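Local coordinates for Non-structural protein 3 (Porcine deltacoronavirus, PDB 6LN0) that probably acts in coronavirus polyprotein processing and ADP-ribose recognition, combining a macro domain with a papain-like peptidase region that holds a zinc site, at residues N166-V170 and T181-P186; A192-D196 and Q208-V213; H239-V243 and K256-C260; Y351-P356 and V417-H422. All coordinates share one frame; numbering follows the deposited sequence.

Contact 1: residues N166-V170 and T181-P186; sequences NRTIV and TKALTP
Arg167 has CG anti to the carbonyl carbon, beside the backbone N (chi1 -67°), and its chain then bends at chi3 (104°), which brings NE beside Ala183 O. There NE donates to Ala183 O at 3.1 Å in a nearly straight bond. The oxygen lies close to the guanidinium plane, yet NE stands above the plane of the carbonyl and so misses its lone pairs. Thr185 runs alongside Arg167 and lays CG2 over one guanidinium face, 3.7 Å from Arg167 CZ; the arginine is therefore held at an edge and over a face, while NH1 forms a salt bridge with Asp163. Backbone bonds zip the two strands together in antiparallel register. Thr168 N reaches Leu184 O at 2.9 Å, and Leu184 N returns to Thr168 O at 2.9 Å. In the next hydrogen-bonded pair Val170 N meets Lys182 O at 2.6 Å and Lys182 N meets Val170 O at 2.7 Å. Between them lies the non-hydrogen-bonded pair Ile169 and Ala183, with Ile169 CD1 at 3.7 Å from Ala183 CB, and Ile169 CG2 touches the Thr181 methyl nearby. On the other face Val170 and Leu184 cross at about a right angle, Val170 CG2 lying 4.0 Å from Leu184 CD1. This is a beta hairpin of strands 168-173 and 180-184, the latter at the sheet edge. Helix 186-192 follows at once: Thr185 is its N-cap, OG1 bonding to Gly188 N, and Val189 of this helix packs on Thr168 and Leu184.

Contact 2: residues A192-D196 and Q208-V213; sequences ANLFD and QIYLEV
Leu211 and Phe195 form a hydrogen-bonded antiparallel pair, and the backbone carries most of the polar contact. Phe195 N donates to Leu211 O at 2.8 Å; Leu211 N answers to Phe195 O at 3.0 Å. A third bond, Val213 N to Asn193 O at 3.2 Å, forms where Asn193 leaves the preceding helix with positive phi. Apolar contacts fall on both faces of the pairing. Phe195 CB lies 3.6 Å from Val213 CG2 and 3.9 Å from Leu211 CB. With CG anti to the backbone N (chi1 -165°), the Phe195 ring leads away from the 208-213 segment, toward helix 228-237. Leu194 crosses Tyr210 at about a right angle, CB to CB 4.1 Å. Among side-chain polar groups, Gln208 NE2 makes a weak, bent bond to Asp196 OD1 at 3.1 Å, amide and carboxylate nearly coplanar, and the Tyr210 hydroxyl bonds to Lys205 N. This short antiparallel pairing at the edge of a small mixed sheet is consistent with the ubiquitin-like domain that precedes the peptidase. Strand 194-195 is an outermost strand, and 209-212 separates it from strand 168-173, on whose Val170 and Thr172 Leu194 packs; helix 228-237 covers Phe195 and Leu211 through Cys232.

Contact 3: residues H239-V243 and K256-C260; sequences HHKWV and KDNNC
His240 comes first along the 239-243 segment: its CE1 lies 3.2 Å from Asp257 OD2, the carboxylate oxygen sitting at the imidazole edge and near its plane, with the two flat groups steeply inclined to each other at 68°. The same CE1 also touches the aliphatic end of Lys256, 3.8 Å from CE. Within its own segment the imidazole edge leans over the Trp242 indole, ND1 standing above one face near the rim. Lys241 contributes its backbone. Its carbonyl O accepts Lys256 NZ at 2.9 Å, the ammonium tilted from the carbonyl plane; Lys256 reaches it because CG is anti to the backbone N (chi1 173°) and the rest of the chain is stretched out. Trp242 then meets Asn259, the two side chains coming from opposite directions. Trp242 CZ3 is 3.4 Å from Asn259 ND2, and indole and amide planes are nearly parallel, 13° apart. The amide has other partners: OD1 accepts Lys256 N at 2.8 Å, and ND2 bonds to Lys254 O. Residues Lys256 to Asn259 form a type I' turn; Cys260 then starts helix 260-270 and touches His398, consistent with the Cys-His pair of a papain-like peptidase. The contact thus ties the loop after helix 228-237 to the loop after strand 250-253, and Trp242 also packs on Asn293, Val296 and Tyr300 of helix 293-302.

Contact 4: residues Y351-P356 and V417-H422; sequences YDPIQP and VVATYH
Tyr351 meets Val417 and Thr420 with the edge of its ring: Val417 O and Thr420 OG1 both lie near its plane, while Pro353 CD of its own loop sits over one face. The His422 imidazole instead takes Pro356 on a face, CD lying 3.8 Å from the ring centroid and 26° off the ring normal, a CH-pi contact in which proline and histidine approach from opposite directions. At the edge of the tyrosine, OH and Thr420 OG1 are hydrogen-bonded at 2.9 Å, and either may be the donor. Thr420 presents that hydroxyl with OG1 held between its backbone N and carbonyl carbon (chi1 52°), and it also receives a weak bond from His422 NE2 at 2.7 Å, so OG1 lies between the two rings, firmly bonded to one and weakly to the other. Apolar atoms close the end of the strand nearest Val417: its CG1 is 3.5 Å from Pro353 CG and 4.0 Å from Tyr351 CE2. The loop's own shape is set by a type I turn from Asp352 to Gln355 and by an Asx turn, in which Asp352 OD1 accepts Ile354 N at 3.1 Å. The loop packs on interior strand 416-423 of the mixed sheet and leads into strand 358-360, whose Cys360 binds zinc with Cys334, Cys335 and Cys363, consistent with the junction of palm and zinc-binding fingers in coronavirus papain-like peptidases.

Overall arrangement
Contacts 1 and 2 share one four-stranded sheet, consistent with the ubiquitin-like domain of coronavirus nsp3, and touch where Val170 packs on Leu194 and where Lys182 makes a long, weak ion pair with Glu212. Contact 1 is the surface hairpin, its backbone ladder trimmed with an arginine; contact 2 is buried, with the same kind of ladder but more apolar covering. Contact 3 joins two loops, contact 4 a loop to a sheet strand; both depend mainly on side chains, without a backbone ladder: a lysine, a histidine and a tryptophan in one, prolines, rings and a hydroxyl in the other. Both are partly buried, their nearest atoms about 10 Å apart. Contacts 1 and 4 lie farthest apart, centres about 57 Å.

Contact 1: residues N166-V170 and T181-P186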
loop_
_atom_site.group_PDB
_atom_site.type_symbol
_atom_site.label_atom_id
_atom_site.label_comp_id
_atom_site.label_asym_id
_atom_site.label_seq_id
_atom_site.Cartn_x
_atom_site.Cartn_y
_atom_site.Cartn_z
ATOM N N ASN A 166 -5.925 -16.222 11.936
ATOM C CA ASN A 166 -5.564 -16.265 10.524
ATOM C C ASN A 166 -5.748 -14.912 9.846
ATOM O O ASN A 166 -5.918 -14.844 8.623
ATOM C CB ASN A 166 -6.370 -17.349 9.810
ATOM C CG ASN A 166 -6.351 -18.662 10.569
ATOM O OD1 ASN A 166 -7.387 -19.152 11.017
ATOM N ND2 ASN A 166 -5.154 -19.218 10.755
ATOM N N ARG A 167 -5.711 -13.834 10.622
ATOM C CA ARG A 167 -5.786 -12.490 10.091
ATOM C C ARG A 167 -4.679 -11.649 10.699
ATOM O O ARG A 167 -4.299 -11.837 11.860
ATOM C CB ARG A 167 -7.154 -11.874 10.363
ATOM C CG ARG A 167 -8.256 -12.577 9.591
ATOM C CD ARG A 167 -9.621 -12.120 10.030
ATOM N NE ARG A 167 -10.190 -11.208 9.047
ATOM C CZ ARG A 167 -11.313 -11.437 8.374
ATOM N NH1 ARG A 167 -12.004 -12.558 8.580
ATOM N NH2 ARG A 167 -11.745 -10.542 7.494
ATOM N N THR A 168 -4.148 -10.742 9.889
ATOM C CA THR A 168 -3.088 -9.834 10.296
ATOM C C THR A 168 -3.641 -8.412 10.339
ATOM O O THR A 168 -4.438 -8.012 9.481
ATOM C CB THR A 168 -1.887 -9.932 9.344
ATOM O OG1 THR A 168 -2.348 -10.064 7.993
ATOM C CG2 THR A 168 -1.027 -11.156 9.682
ATOM N N ILE A 169 -3.235 -7.667 11.355
ATOM C CA ILE A 169 -3.751 -6.325 11.603
ATOM C C ILE A 169 -2.961 -5.310 10.777
ATOM O O ILE A 169 -1.738 -5.209 10.903
ATOM C CB ILE A 169 -3.684 -6.004 13.099
ATOM C CG1 ILE A 169 -4.267 -7.183 13.884
ATOM C CG2 ILE A 169 -4.451 -4.743 13.407
ATOM C CD1 ILE A 169 -5.747 -7.368 13.643
ATOM N N VAL A 170 -3.657 -4.556 9.932
ATOM C CA VAL A 170 -3.036 -3.668 8.958
ATOM C C VAL A 170 -3.617 -2.267 9.103
ATOM O O VAL A 170 -4.842 -2.104 9.147
ATOM C CB VAL A 170 -3.249 -4.170 7.521
ATOM C CG1 VAL A 170 -2.515 -3.246 6.533
ATOM C CG2 VAL A 170 -2.801 -5.609 7.389
ATOM N N THR A 181 -7.633 0.809 10.618
ATOM C CA THR A 181 -6.968 -0.412 11.045
ATOM C C THR A 181 -7.860 -1.604 10.719
ATOM O O THR A 181 -8.988 -1.684 11.208
ATOM C CB THR A 181 -6.681 -0.365 12.546
ATOM O OG1 THR A 181 -5.898 0.801 12.853
ATOM C CG2 THR A 181 -5.959 -1.630 12.992
ATOM N N LYS A 182 -7.351 -2.525 9.907
ATOM C CA LYS A 182 -8.110 -3.678 9.437
ATOM C C LYS A 182 -7.448 -4.978 9.880
ATOM O O LYS A 182 -6.229 -5.042 10.075
ATOM C CB LYS A 182 -8.230 -3.672 7.916
ATOM C CG LYS A 182 -8.224 -2.279 7.300
ATOM C CD LYS A 182 -8.680 -2.303 5.850
ATOM C CE LYS A 182 -9.314 -0.983 5.439
ATOM N NZ LYS A 182 -10.270 -1.107 4.284
ATOM N N ALA A 183 -8.269 -6.017 10.038
ATOM C CA ALA A 183 -7.800 -7.392 10.190
ATOM C C ALA A 183 -8.015 -8.083 8.853
ATOM O O ALA A 183 -9.158 -8.296 8.444
ATOM C CB ALA A 183 -8.562 -8.114 11.297
ATOM N N LEU A 184 -6.939 -8.415 8.157
ATOM C CA LEU A 184 -7.065 -8.920 6.797
ATOM C C LEU A 184 -6.606 -10.366 6.721
ATOM O O LEU A 184 -5.668 -10.766 7.421
ATOM C CB LEU A 184 -6.255 -8.075 5.812
ATOM C CG LEU A 184 -6.644 -6.607 5.620
ATOM C CD1 LEU A 184 -5.662 -5.940 4.670
ATOM C CD2 LEU A 184 -8.059 -6.463 5.102
ATOM N N THR A 185 -7.284 -11.153 5.877
ATOM C CA THR A 185 -6.804 -12.488 5.556
ATOM C C THR A 185 -5.700 -12.377 4.513
ATOM O O THR A 185 -5.637 -11.396 3.770
ATOM C CB THR A 185 -7.940 -13.375 5.032
ATOM O OG1 THR A 185 -8.055 -13.241 3.610
ATOM C CG2 THR A 185 -9.265 -13.003 5.665
ATOM N N PRO A 186 -4.806 -13.373 4.433
ATOM C CA PRO A 186 -3.751 -13.314 3.410
ATOM C C PRO A 186 -4.329 -13.072 2.023
ATOM O O PRO A 186 -3.638 -12.553 1.140
ATOM C CB PRO A 186 -3.073 -14.683 3.528
ATOM C CG PRO A 186 -3.298 -15.084 4.972
ATOM C CD PRO A 186 -4.663 -14.545 5.322
#

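Contact 2: residues A192-D196 and Q208-V213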
loop_
_atom_site.group_PDB
_atom_site.type_symbol
_atom_site.label_atom_id
_atom_site.label_comp_id
_atom_site.label_asym_id
_atom_site.label_seq_id
_atom_site.Cartn_x
_atom_site.Cartn_y
_atom_site.Cartn_z
ATOM N N ALA A 192 -6.191 -5.736 -0.977
ATOM C CA ALA A 192 -6.103 -4.391 -0.434
ATOM C C ALA A 192 -5.218 -3.488 -1.275
ATOM O O ALA A 192 -5.388 -2.272 -1.227
ATOM C CB ALA A 192 -5.585 -4.450 0.998
ATOM N N ASN A 193 -4.295 -4.059 -2.052
ATOM C CA ASN A 193 -3.343 -3.297 -2.841
ATOM C C ASN A 193 -2.498 -2.404 -1.938
ATOM O O ASN A 193 -2.364 -1.205 -2.163
ATOM C CB ASN A 193 -4.054 -2.470 -3.910
ATOM C CG ASN A 193 -4.377 -3.264 -5.125
ATOM O OD1 ASN A 193 -3.529 -3.985 -5.642
ATOM N ND2 ASN A 193 -5.612 -3.147 -5.600
ATOM N N LEU A 194 -1.944 -2.994 -0.889
ATOM C CA LEU A 194 -1.149 -2.208 0.038
ATOM C C LEU A 194 0.074 -1.663 -0.669
ATOM O O LEU A 194 0.800 -2.410 -1.330
ATOM C CB LEU A 194 -0.748 -3.049 1.247
ATOM C CG LEU A 194 -2.017 -3.543 1.926
ATOM C CD1 LEU A 194 -1.702 -4.186 3.250
ATOM C CD2 LEU A 194 -2.981 -2.367 2.077
ATOM N N PHE A 195 0.288 -0.351 -0.531
ATOM C CA PHE A 195 1.380 0.362 -1.177
ATOM C C PHE A 195 2.280 1.016 -0.132
ATOM O O PHE A 195 1.808 1.737 0.753
ATOM C CB PHE A 195 0.839 1.403 -2.160
ATOM C CG PHE A 195 1.865 1.921 -3.107
ATOM C CD1 PHE A 195 2.341 1.129 -4.136
ATOM C CD2 PHE A 195 2.369 3.207 -2.970
ATOM C CE1 PHE A 195 3.301 1.611 -5.013
ATOM C CE2 PHE A 195 3.323 3.700 -3.851
ATOM C CZ PHE A 195 3.793 2.899 -4.863
ATOM N N ASP A 196 3.573 0.760 -0.263
ATOM C CA ASP A 196 4.668 1.126 0.623
ATOM C C ASP A 196 5.127 2.573 0.475
ATOM O O ASP A 196 5.901 3.057 1.310
ATOM C CB ASP A 196 5.840 0.201 0.284
ATOM C CG ASP A 196 6.890 0.183 1.329
ATOM O OD1 ASP A 196 6.528 0.139 2.529
ATOM O OD2 ASP A 196 8.081 0.186 0.942
ATOM N N GLN A 208 2.671 -0.003 10.799
ATOM C CA GLN A 208 3.001 0.863 9.689
ATOM C C GLN A 208 1.757 1.135 8.850
ATOM O O GLN A 208 0.882 0.277 8.695
ATOM C CB GLN A 208 4.104 0.224 8.848
ATOM C CG GLN A 208 4.321 0.841 7.479
ATOM C CD GLN A 208 5.569 0.309 6.804
ATOM O OE1 GLN A 208 6.454 -0.248 7.463
ATOM N NE2 GLN A 208 5.663 0.496 5.483
ATOM N N ILE A 209 1.674 2.352 8.321
ATOM C CA ILE A 209 0.516 2.786 7.561
ATOM C C ILE A 209 0.803 2.600 6.082
ATOM O O ILE A 209 1.866 2.997 5.594
ATOM C CB ILE A 209 0.171 4.244 7.868
ATOM C CG1 ILE A 209 -0.043 4.429 9.366
ATOM C CG2 ILE A 209 -1.036 4.661 7.080
ATOM C CD1 ILE A 209 -0.395 5.862 9.708
ATOM N N TYR A 210 -0.141 1.998 5.369
ATOM C CA TYR A 210 0.016 1.680 3.964
ATOM C C TYR A 210 -1.077 2.383 3.178
ATOM O O TYR A 210 -2.198 2.574 3.667
ATOM C CB TYR A 210 -0.053 0.156 3.711
ATOM C CG TYR A 210 1.107 -0.616 4.281
ATOM C CD1 TYR A 210 2.271 -0.790 3.545
ATOM C CD2 TYR A 210 1.042 -1.170 5.557
ATOM C CE1 TYR A 210 3.335 -1.485 4.061
ATOM C CE2 TYR A 210 2.100 -1.857 6.080
ATOM C CZ TYR A 210 3.243 -2.024 5.326
ATOM O OH TYR A 210 4.317 -2.717 5.842
ATOM N N LEU A 211 -0.740 2.788 1.965
ATOM C CA LEU A 211 -1.750 3.318 1.060
ATOM C C LEU A 211 -2.543 2.140 0.499
ATOM O O LEU A 211 -1.968 1.212 -0.081
ATOM C CB LEU A 211 -1.098 4.131 -0.062
ATOM C CG LEU A 211 -2.024 4.911 -1.004
ATOM C CD1 LEU A 211 -2.826 5.986 -0.258
ATOM C CD2 LEU A 211 -1.237 5.543 -2.133
ATOM N N GLU A 212 -3.851 2.157 0.710
ATOM C CA GLU A 212 -4.746 1.200 0.081
ATOM C C GLU A 212 -5.090 1.734 -1.294
ATOM O O GLU A 212 -5.862 2.682 -1.427
ATOM C CB GLU A 212 -5.996 1.014 0.925
ATOM C CG GLU A 212 -7.151 0.352 0.184
ATOM C CD GLU A 212 -7.980 -0.537 1.098
ATOM O OE1 GLU A 212 -7.671 -0.562 2.319
ATOM O OE2 GLU A 212 -8.921 -1.213 0.590
ATOM N N VAL A 213 -4.504 1.158 -2.327
ATOM C CA VAL A 213 -4.683 1.733 -3.652
ATOM C C VAL A 213 -6.004 1.250 -4.239
ATOM O O VAL A 213 -6.066 0.213 -4.905
ATOM C CB VAL A 213 -3.478 1.411 -4.549
ATOM C CG1 VAL A 213 -3.689 1.942 -5.973
ATOM C CG2 VAL A 213 -2.214 1.994 -3.926
#

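Contact 3: residues H239-V243 and K256-C260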
loop_
_atom_site.group_PDB
_atom_site.type_symbol
_atom_site.label_atom_id
_atom_site.label_comp_id
_atom_site.label_asym_id
_atom_site.label_seq_id
_atom_site.Cartn_x
_atom_site.Cartn_y
_atom_site.Cartn_z
ATOM N N HIS A 239 0.289 18.116 4.370
ATOM C CA HIS A 239 0.257 18.443 5.788
ATOM C C HIS A 239 1.214 19.566 6.174
ATOM O O HIS A 239 1.103 20.102 7.283
ATOM C CB HIS A 239 0.561 17.190 6.626
ATOM C CG HIS A 239 -0.508 16.149 6.538
ATOM N ND1 HIS A 239 -1.402 15.918 7.559
ATOM C CD2 HIS A 239 -0.847 15.297 5.540
ATOM C CE1 HIS A 239 -2.237 14.962 7.201
ATOM N NE2 HIS A 239 -1.923 14.572 5.980
ATOM N N HIS A 240 2.138 19.939 5.296
ATOM C CA HIS A 240 3.036 21.046 5.602
ATOM C C HIS A 240 2.252 22.336 5.765
ATOM O O HIS A 240 1.340 22.630 4.987
ATOM C CB HIS A 240 4.070 21.206 4.496
ATOM C CG HIS A 240 5.427 21.574 4.992
ATOM N ND1 HIS A 240 5.994 22.811 4.755
ATOM C CD2 HIS A 240 6.336 20.871 5.709
ATOM C CE1 HIS A 240 7.199 22.850 5.295
ATOM N NE2 HIS A 240 7.431 21.687 5.879
ATOM N N LYS A 241 2.600 23.108 6.785
ATOM C CA LYS A 241 2.001 24.430 6.969
ATOM C C LYS A 241 2.850 25.470 6.243
ATOM O O LYS A 241 4.074 25.498 6.399
ATOM C CB LYS A 241 1.858 24.770 8.459
ATOM C CG LYS A 241 1.097 23.686 9.276
ATOM C CD LYS A 241 0.414 24.255 10.544
ATOM C CE LYS A 241 -0.024 23.151 11.531
ATOM N NZ LYS A 241 -1.507 22.871 11.543
ATOM N N TRP A 242 2.209 26.291 5.417
ATOM C CA TRP A 242 2.877 27.388 4.729
ATOM C C TRP A 242 2.162 28.693 5.026
ATOM O O TRP A 242 1.012 28.710 5.474
ATOM C CB TRP A 242 2.890 27.225 3.208
ATOM C CG TRP A 242 3.329 25.916 2.661
ATOM C CD1 TRP A 242 2.520 24.912 2.216
ATOM C CD2 TRP A 242 4.679 25.478 2.433
ATOM N NE1 TRP A 242 3.281 23.874 1.744
ATOM C CE2 TRP A 242 4.608 24.193 1.867
ATOM C CE3 TRP A 242 5.933 26.040 2.660
ATOM C CZ2 TRP A 242 5.743 23.461 1.529
ATOM C CZ3 TRP A 242 7.061 25.308 2.326
ATOM C CH2 TRP A 242 6.958 24.036 1.764
ATOM N N VAL A 243 2.835 29.800 4.718
ATOM C CA VAL A 243 2.226 31.123 4.773
ATOM C C VAL A 243 2.266 31.732 3.374
ATOM O O VAL A 243 3.329 31.779 2.736
ATOM C CB VAL A 243 2.942 32.017 5.805
ATOM C CG1 VAL A 243 2.781 33.511 5.468
ATOM C CG2 VAL A 243 2.459 31.682 7.235
ATOM N N LYS A 256 10.715 29.666 3.018
ATOM C CA LYS A 256 10.724 28.644 4.060
ATOM C C LYS A 256 11.192 27.308 3.508
ATOM O O LYS A 256 10.731 26.883 2.444
ATOM C CB LYS A 256 9.331 28.471 4.664
ATOM C CG LYS A 256 9.214 27.317 5.644
ATOM C CD LYS A 256 8.039 27.535 6.565
ATOM C CE LYS A 256 7.452 26.223 7.021
ATOM N NZ LYS A 256 6.290 26.430 7.943
ATOM N N ASP A 257 12.104 26.640 4.215
ATOM C CA ASP A 257 12.449 25.248 3.925
ATOM C C ASP A 257 12.911 25.056 2.479
ATOM O O ASP A 257 12.600 24.041 1.840
ATOM C CB ASP A 257 11.271 24.319 4.229
ATOM C CG ASP A 257 11.056 24.100 5.710
ATOM O OD1 ASP A 257 12.013 23.664 6.389
ATOM O OD2 ASP A 257 9.918 24.339 6.189
ATOM N N ASN A 258 13.646 26.036 1.950
ATOM C CA ASN A 258 14.203 25.981 0.602
ATOM C C ASN A 258 13.137 25.993 -0.477
ATOM O O ASN A 258 13.372 25.501 -1.581
ATOM C CB ASN A 258 15.083 24.748 0.397
ATOM C CG ASN A 258 16.492 24.977 0.813
ATOM O OD1 ASN A 258 16.792 25.963 1.486
ATOM N ND2 ASN A 258 17.384 24.064 0.427
ATOM N N ASN A 259 11.966 26.529 -0.189
ATOM C CA ASN A 259 10.887 26.514 -1.161
ATOM C C ASN A 259 10.979 27.658 -2.195
ATOM O O ASN A 259 9.958 27.970 -2.821
ATOM C CB ASN A 259 9.538 26.569 -0.435
ATOM C CG ASN A 259 9.304 27.898 0.257
ATOM O OD1 ASN A 259 10.229 28.702 0.390
ATOM N ND2 ASN A 259 8.067 28.143 0.690
ATOM N N CYS A 260 12.135 28.310 -2.376
ATOM C CA CYS A 260 12.145 29.493 -3.240
ATOM C C CYS A 260 11.958 29.109 -4.698
ATOM O O CYS A 260 11.301 29.840 -5.450
ATOM C CB CYS A 260 13.431 30.314 -3.031
ATOM S SG CYS A 260 14.988 29.423 -3.269
#

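Contact 4: residues Y351-P356 and V417-H422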
loop_
_atom_site.group_PDB
_atom_site.type_symbol
_atom_site.label_atom_id
_atom_site.label_comp_id
_atom_site.label_asym_id
_atom_site.label_seq_id
_atom_site.Cartn_x
_atom_site.Cartn_y
_atom_site.Cartn_z
ATOM N N TYR A 351 20.247 31.556 -25.783
ATOM C CA TYR A 351 19.173 32.067 -24.952
ATOM C C TYR A 351 19.366 33.555 -24.734
ATOM O O TYR A 351 20.407 33.988 -24.235
ATOM C CB TYR A 351 19.133 31.359 -23.601
ATOM C CG TYR A 351 18.069 31.940 -22.698
ATOM C CD1 TYR A 351 16.807 32.207 -23.199
ATOM C CD2 TYR A 351 18.320 32.221 -21.360
ATOM C CE1 TYR A 351 15.819 32.734 -22.422
ATOM C CE2 TYR A 351 17.314 32.746 -20.543
ATOM C CZ TYR A 351 16.059 33.004 -21.093
ATOM O OH TYR A 351 15.022 33.520 -20.337
ATOM N N ASP A 352 18.340 34.325 -25.068
ATOM C CA ASP A 352 18.381 35.781 -24.988
ATOM C C ASP A 352 17.191 36.255 -24.170
ATOM O O ASP A 352 16.050 36.201 -24.666
ATOM C CB ASP A 352 18.370 36.379 -26.392
ATOM C CG ASP A 352 18.621 37.877 -26.394
ATOM O OD1 ASP A 352 18.235 38.547 -25.408
ATOM O OD2 ASP A 352 19.183 38.376 -27.400
ATOM N N PRO A 353 17.391 36.735 -22.943
ATOM C CA PRO A 353 16.241 37.094 -22.101
ATOM C C PRO A 353 15.327 38.175 -22.668
ATOM O O PRO A 353 14.265 38.402 -22.079
ATOM C CB PRO A 353 16.886 37.551 -20.779
ATOM C CG PRO A 353 18.354 37.338 -20.927
ATOM C CD PRO A 353 18.604 36.510 -22.144
ATOM N N ILE A 354 15.677 38.862 -23.757
ATOM C CA ILE A 354 14.760 39.828 -24.341
ATOM C C ILE A 354 14.345 39.488 -25.757
ATOM O O ILE A 354 13.609 40.222 -26.401
ATOM C CB ILE A 354 15.324 41.269 -24.279
ATOM C CG1 ILE A 354 16.592 41.375 -25.112
ATOM C CG2 ILE A 354 15.559 41.705 -22.834
ATOM C CD1 ILE A 354 17.022 42.803 -25.298
ATOM N N GLN A 355 14.795 38.314 -26.279
ATOM C CA GLN A 355 14.426 37.890 -27.614
ATOM C C GLN A 355 14.206 36.375 -27.614
ATOM O O GLN A 355 15.164 35.596 -27.727
ATOM C CB GLN A 355 15.497 38.310 -28.617
ATOM C CG GLN A 355 15.306 37.719 -29.958
ATOM C CD GLN A 355 14.454 38.586 -30.828
ATOM O OE1 GLN A 355 13.278 38.819 -30.534
ATOM N NE2 GLN A 355 15.040 39.099 -31.900
ATOM N N PRO A 356 12.964 35.926 -27.499
ATOM C CA PRO A 356 12.700 34.482 -27.475
ATOM C C PRO A 356 12.925 33.835 -28.829
ATOM O O PRO A 356 12.650 34.418 -29.881
ATOM C CB PRO A 356 11.228 34.409 -27.066
ATOM C CG PRO A 356 10.647 35.690 -27.589
ATOM C CD PRO A 356 11.729 36.718 -27.376
ATOM N N VAL A 417 19.654 34.813 -15.414
ATOM C CA VAL A 417 18.212 34.655 -15.575
ATOM C C VAL A 417 17.979 33.261 -16.152
ATOM O O VAL A 417 18.780 32.783 -16.974
ATOM C CB VAL A 417 17.620 35.774 -16.460
ATOM C CG1 VAL A 417 18.100 35.642 -17.871
ATOM C CG2 VAL A 417 16.101 35.735 -16.431
ATOM N N VAL A 418 16.954 32.567 -15.653
ATOM C CA VAL A 418 16.690 31.186 -16.058
ATOM C C VAL A 418 15.298 30.969 -16.628
ATOM O O VAL A 418 15.029 29.885 -17.172
ATOM C CB VAL A 418 16.953 30.180 -14.915
ATOM C CG1 VAL A 418 18.425 30.178 -14.581
ATOM C CG2 VAL A 418 16.080 30.487 -13.689
ATOM N N ALA A 419 14.420 31.958 -16.573
ATOM C CA ALA A 419 13.160 31.871 -17.292
ATOM C C ALA A 419 12.651 33.289 -17.488
ATOM O O ALA A 419 12.847 34.137 -16.617
ATOM C CB ALA A 419 12.131 31.024 -16.526
ATOM N N THR A 420 11.995 33.531 -18.623
ATOM C CA THR A 420 11.396 34.820 -18.944
ATOM C C THR A 420 10.040 34.584 -19.585
ATOM O O THR A 420 9.833 33.587 -20.286
ATOM C CB THR A 420 12.263 35.646 -19.917
ATOM O OG1 THR A 420 12.591 34.845 -21.057
ATOM C CG2 THR A 420 13.556 36.118 -19.252
ATOM N N TYR A 421 9.112 35.502 -19.338
ATOM C CA TYR A 421 7.812 35.494 -19.998
ATOM C C TYR A 421 7.729 36.653 -20.982
ATOM O O TYR A 421 7.994 37.801 -20.620
ATOM C CB TYR A 421 6.664 35.591 -18.994
ATOM C CG TYR A 421 5.349 35.785 -19.689
ATOM C CD1 TYR A 421 4.778 34.743 -20.422
ATOM C CD2 TYR A 421 4.697 37.014 -19.670
ATOM C CE1 TYR A 421 3.582 34.908 -21.105
ATOM C CE2 TYR A 421 3.498 37.183 -20.347
ATOM C CZ TYR A 421 2.945 36.110 -21.057
ATOM O OH TYR A 421 1.760 36.242 -21.730
ATOM N N HIS A 422 7.347 36.352 -22.216
ATOM C CA HIS A 422 7.275 37.318 -23.305
ATOM C C HIS A 422 5.822 37.428 -23.752
ATOM O O HIS A 422 5.313 36.544 -24.444
ATOM C CB HIS A 422 8.165 36.895 -24.459
ATOM C CG HIS A 422 9.555 36.501 -24.053
ATOM N ND1 HIS A 422 10.636 37.357 -24.161
ATOM C CD2 HIS A 422 10.050 35.330 -23.582
ATOM C CE1 HIS A 422 11.731 36.733 -23.760
ATOM N NE2 HIS A 422 11.403 35.501 -23.406
#